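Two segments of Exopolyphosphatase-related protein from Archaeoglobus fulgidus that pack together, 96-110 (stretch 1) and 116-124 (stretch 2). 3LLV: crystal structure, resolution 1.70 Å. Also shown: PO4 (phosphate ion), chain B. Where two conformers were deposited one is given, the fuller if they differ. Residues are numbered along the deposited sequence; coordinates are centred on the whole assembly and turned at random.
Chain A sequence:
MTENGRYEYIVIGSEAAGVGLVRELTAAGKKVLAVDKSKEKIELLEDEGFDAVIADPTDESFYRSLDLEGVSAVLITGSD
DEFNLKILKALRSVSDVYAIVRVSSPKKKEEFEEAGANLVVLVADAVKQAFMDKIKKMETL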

# COMPACT_ATOMS: atom_id res chain seq x y z
N ASP A 96 5.44 14.01 -2.54
CA ASP A 96 3.99 14.14 -2.72
C ASP A 96 3.36 13.01 -3.55
O ASP A 96 2.17 13.11 -3.94
CB ASP A 96 3.64 15.53 -3.29
CG ASP A 96 3.99 15.68 -4.76
OD1 ASP A 96 4.61 14.76 -5.34
OD2 ASP A 96 3.68 16.76 -5.33
N VAL A 97 4.13 11.95 -3.82
CA VAL A 97 3.65 10.88 -4.68
C VAL A 97 2.24 10.40 -4.25
O VAL A 97 1.96 10.24 -3.06
CB VAL A 97 4.65 9.70 -4.76
CG1 VAL A 97 4.94 9.11 -3.34
CG2 VAL A 97 4.13 8.63 -5.74
N TYR A 98 1.35 10.21 -5.22
CA TYR A 98 -0.02 9.83 -4.90
C TYR A 98 -0.06 8.56 -4.02
O TYR A 98 0.63 7.58 -4.32
CB TYR A 98 -0.72 9.57 -6.21
CG TYR A 98 -2.22 9.51 -6.14
CD1 TYR A 98 -2.98 10.65 -6.35
CD2 TYR A 98 -2.88 8.31 -5.88
CE1 TYR A 98 -4.35 10.61 -6.30
CE2 TYR A 98 -4.28 8.25 -5.86
CZ TYR A 98 -5.00 9.41 -6.06
OH TYR A 98 -6.39 9.38 -6.02
N ALA A 99 -0.83 8.62 -2.92
CA ALA A 99 -0.90 7.50 -1.97
C ALA A 99 -2.33 7.12 -1.67
O ALA A 99 -3.20 8.00 -1.49
CB ALA A 99 -0.17 7.84 -0.67
N ILE A 100 -2.59 5.81 -1.67
CA ILE A 100 -3.92 5.31 -1.30
C ILE A 100 -3.67 4.46 -0.07
O ILE A 100 -2.80 3.60 -0.08
CB ILE A 100 -4.53 4.44 -2.39
CG1 ILE A 100 -4.61 5.22 -3.72
CG2 ILE A 100 -5.91 3.91 -1.92
CD1 ILE A 100 -5.14 4.37 -4.88
N VAL A 101 -4.42 4.74 1.00
CA VAL A 101 -4.09 4.15 2.28
C VAL A 101 -5.27 3.41 2.86
O VAL A 101 -6.37 3.94 2.88
CB VAL A 101 -3.65 5.26 3.26
CG1 VAL A 101 -3.06 4.65 4.52
CG2 VAL A 101 -2.65 6.19 2.57
N ARG A 102 -5.01 2.18 3.31
CA ARG A 102 -5.99 1.37 4.05
C ARG A 102 -6.15 1.83 5.52
O ARG A 102 -5.17 2.02 6.25
CB ARG A 102 -5.54 -0.09 3.99
CG ARG A 102 -6.44 -1.03 4.76
CD ARG A 102 -5.77 -2.40 4.80
NE ARG A 102 -6.53 -3.34 5.59
CZ ARG A 102 -6.42 -4.66 5.48
NH1 ARG A 102 -5.55 -5.18 4.60
NH2 ARG A 102 -7.16 -5.44 6.26
N VAL A 103 -7.40 2.05 5.92
CA VAL A 103 -7.72 2.49 7.28
C VAL A 103 -8.81 1.58 7.81
O VAL A 103 -9.80 1.34 7.14
CB VAL A 103 -8.15 3.97 7.26
CG1 VAL A 103 -8.65 4.46 8.65
CG2 VAL A 103 -6.99 4.84 6.79
N SER A 104 -8.61 1.04 9.02
CA SER A 104 -9.59 0.14 9.61
C SER A 104 -10.67 0.87 10.43
O SER A 104 -11.82 0.42 10.49
CB SER A 104 -8.89 -0.97 10.43
OG SER A 104 -8.52 -0.56 11.73
N SER A 105 -10.31 1.98 11.05
CA SER A 105 -11.19 2.70 11.97
C SER A 105 -11.81 3.91 11.26
O SER A 105 -11.08 4.84 10.93
CB SER A 105 -10.33 3.17 13.15
OG SER A 105 -11.11 3.73 14.18
N PRO A 106 -13.15 3.91 11.03
CA PRO A 106 -13.72 5.09 10.37
C PRO A 106 -13.41 6.42 11.06
O PRO A 106 -13.28 7.42 10.38
CB PRO A 106 -15.23 4.83 10.40
CG PRO A 106 -15.37 3.36 10.43
CD PRO A 106 -14.10 2.77 11.03
N LYS A 107 -13.33 6.45 12.39
CA LYS A 107 -13.02 7.70 13.08
C LYS A 107 -11.67 8.31 12.67
O LYS A 107 -11.45 9.51 12.85
CB LYS A 107 -13.09 7.53 14.61
CG LYS A 107 -11.92 6.71 15.18
CD LYS A 107 -12.13 6.49 16.68
CE LYS A 107 -11.04 5.62 17.29
NZ LYS A 107 -11.03 5.74 18.77
N LYS A 108 -10.80 7.47 12.12
CA LYS A 108 -9.44 7.88 11.75
C LYS A 108 -9.30 8.39 10.33
O LYS A 108 -8.22 8.85 9.96
CB LYS A 108 -8.44 6.74 12.03
CG LYS A 108 -8.38 6.36 13.52
CD LYS A 108 -7.31 5.34 13.84
CE LYS A 108 -7.35 5.02 15.35
NZ LYS A 108 -6.31 4.07 15.82
N LYS A 109 -10.37 8.36 9.54
CA LYS A 109 -10.27 8.74 8.13
C LYS A 109 -9.70 10.16 7.98
O LYS A 109 -8.78 10.40 7.18
CB LYS A 109 -11.62 8.57 7.40
CG LYS A 109 -11.56 8.85 5.90
CD LYS A 109 -12.92 8.67 5.23
CE LYS A 109 -12.97 9.30 3.84
NZ LYS A 109 -14.32 9.23 3.21
N GLU A 110 -10.24 11.09 8.75
CA GLU A 110 -9.89 12.51 8.63
C GLU A 110 -8.41 12.75 8.89
O GLU A 110 -7.76 13.48 8.13
CB GLU A 110 -10.74 13.39 9.54
CG GLU A 110 -10.45 14.89 9.40
CD GLU A 110 -10.65 15.43 7.97
OE1 GLU A 110 -11.37 14.79 7.16
OE2 GLU A 110 -10.10 16.52 7.65
P PO4 B . -5.20 -8.54 5.35
O1 PO4 B . -4.90 -7.70 4.14
O2 PO4 B . -5.86 -7.77 6.46
O3 PO4 B . -6.07 -9.71 4.98
O4 PO4 B . -3.88 -9.05 5.89
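Stretch 2 116-124: GANLVVLVA

Stretch 2 lies alongside stretch 1 as a neighbouring parallel β-strand: residues 119-122 run beside 99-103, their axes 4.6 Å apart at closest and crossing at -28°. Gly-116 closes the preceding helix in a Schellman motif; its positive phi would jam a CB against the preceding carbonyl, so glycine fits. Register then pairs Ile-100 with Leu-119, Val-101 with Val-120, Arg-102 with Val-121 and Val-103 with Leu-122, CA atoms 4.7 to 5.0 Å apart.

As parallel strands require, alternate residues of stretch 1 bond to flanking residues of stretch 2. The ladder opens weakly, Ala-99 O accepting from Asn-118 N (3.1 Å) and Leu-119 N (3.3 Å). It then tightens: Val-101 N gives to Leu-119 O (3.0 Å), Val-101 O receives Val-121 N (2.8 Å), Val-103 N gives to Val-121 O (2.9 Å), and Val-103 O receives Val-123 N (2.9 Å). This last bond satisfies an amide in the first turn of the next helix, whose N-cap position is Leu-122. Just past the strands, one water donates to Ser-104 O (2.4 Å) and accepts from Ala-124 N (3.0 Å); within strand 119-122, Val-120 O, which takes no bond from stretch 1, receives one from a second water (2.8 Å), which also accepts weakly from Lys-109 NZ (3.2 Å).

β-Branched residues suit these extended backbones: Ile-100 CG2 meets Val-121 CG2 at 3.7 Å on the face shared with Arg-102 and Leu-119. On the other, small Ala-117 packs CB against Val-101 CG2 (3.7 Å), while Leu-122, unbranched at CB, reaches Val-103 CG1 (3.8 Å) and Pro-106 CA (3.8 Å) with CD2. Lys-109 lays aliphatic CG on Val-120 CG1 (3.9 Å), leaving NZ for water. Asn-118 CB covers the Tyr-98 ring face. Extended Arg-102 binds phosphate: NH1 to PO4 O1 2.6 Å, NH2 to PO4 O2 2.7 Å.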

# COMPACT_ATOMS: atom_id res chain seq x y z
N GLY A 116 -2.07 13.62 4.47
CA GLY A 116 -1.72 13.61 3.06
C GLY A 116 -2.12 12.40 2.24
O GLY A 116 -1.63 12.23 1.11
N ALA A 117 -3.00 11.54 2.76
CA ALA A 117 -3.54 10.44 1.93
C ALA A 117 -4.41 11.05 0.84
O ALA A 117 -5.36 11.79 1.17
CB ALA A 117 -4.37 9.47 2.78
N ASN A 118 -4.11 10.75 -0.43
CA ASN A 118 -4.97 11.18 -1.54
C ASN A 118 -6.32 10.49 -1.50
O ASN A 118 -7.37 11.11 -1.74
CB ASN A 118 -4.34 10.95 -2.90
CG ASN A 118 -3.05 11.74 -3.09
OD1 ASN A 118 -3.00 12.77 -3.80
ND2 ASN A 118 -2.02 11.28 -2.46
N LEU A 119 -6.30 9.20 -1.20
CA LEU A 119 -7.51 8.41 -1.04
C LEU A 119 -7.33 7.50 0.17
O LEU A 119 -6.24 6.99 0.40
CB LEU A 119 -7.81 7.56 -2.25
CG LEU A 119 -8.21 8.30 -3.52
CD1 LEU A 119 -8.39 7.31 -4.69
CD2 LEU A 119 -9.51 9.13 -3.32
N VAL A 120 -8.42 7.32 0.91
CA VAL A 120 -8.51 6.37 1.99
C VAL A 120 -9.42 5.20 1.58
O VAL A 120 -10.54 5.42 1.11
CB VAL A 120 -8.97 7.06 3.27
CG1 VAL A 120 -9.43 6.02 4.33
CG2 VAL A 120 -7.86 7.94 3.80
N VAL A 121 -8.93 3.97 1.75
CA VAL A 121 -9.78 2.80 1.59
C VAL A 121 -10.15 2.37 3.01
O VAL A 121 -9.31 1.83 3.73
CB VAL A 121 -9.04 1.68 0.86
CG1 VAL A 121 -9.79 0.32 0.96
CG2 VAL A 121 -8.84 2.07 -0.62
N LEU A 122 -11.36 2.64 3.41
CA LEU A 122 -11.83 2.18 4.69
C LEU A 122 -12.24 0.74 4.58
O LEU A 122 -12.99 0.42 3.76
CB LEU A 122 -13.06 2.97 5.14
CG LEU A 122 -12.83 4.34 5.74
CD1 LEU A 122 -14.18 5.01 6.03
CD2 LEU A 122 -12.07 4.23 7.00
N VAL A 123 -11.77 -0.09 5.49
CA VAL A 123 -12.04 -1.53 5.41
C VAL A 123 -13.55 -1.78 5.39
O VAL A 123 -14.04 -2.55 4.56
CB VAL A 123 -11.29 -2.30 6.50
CG1 VAL A 123 -11.70 -3.80 6.49
CG2 VAL A 123 -9.80 -2.18 6.21
N ALA A 124 -14.27 -1.07 6.25
CA ALA A 124 -15.72 -1.29 6.36
C ALA A 124 -16.42 -0.95 5.05
O ALA A 124 -17.34 -1.65 4.66
CB ALA A 124 -16.32 -0.48 7.49
O HOH W 1 -13.60 0.21 8.84
O HOH W 2 -12.91 6.80 1.75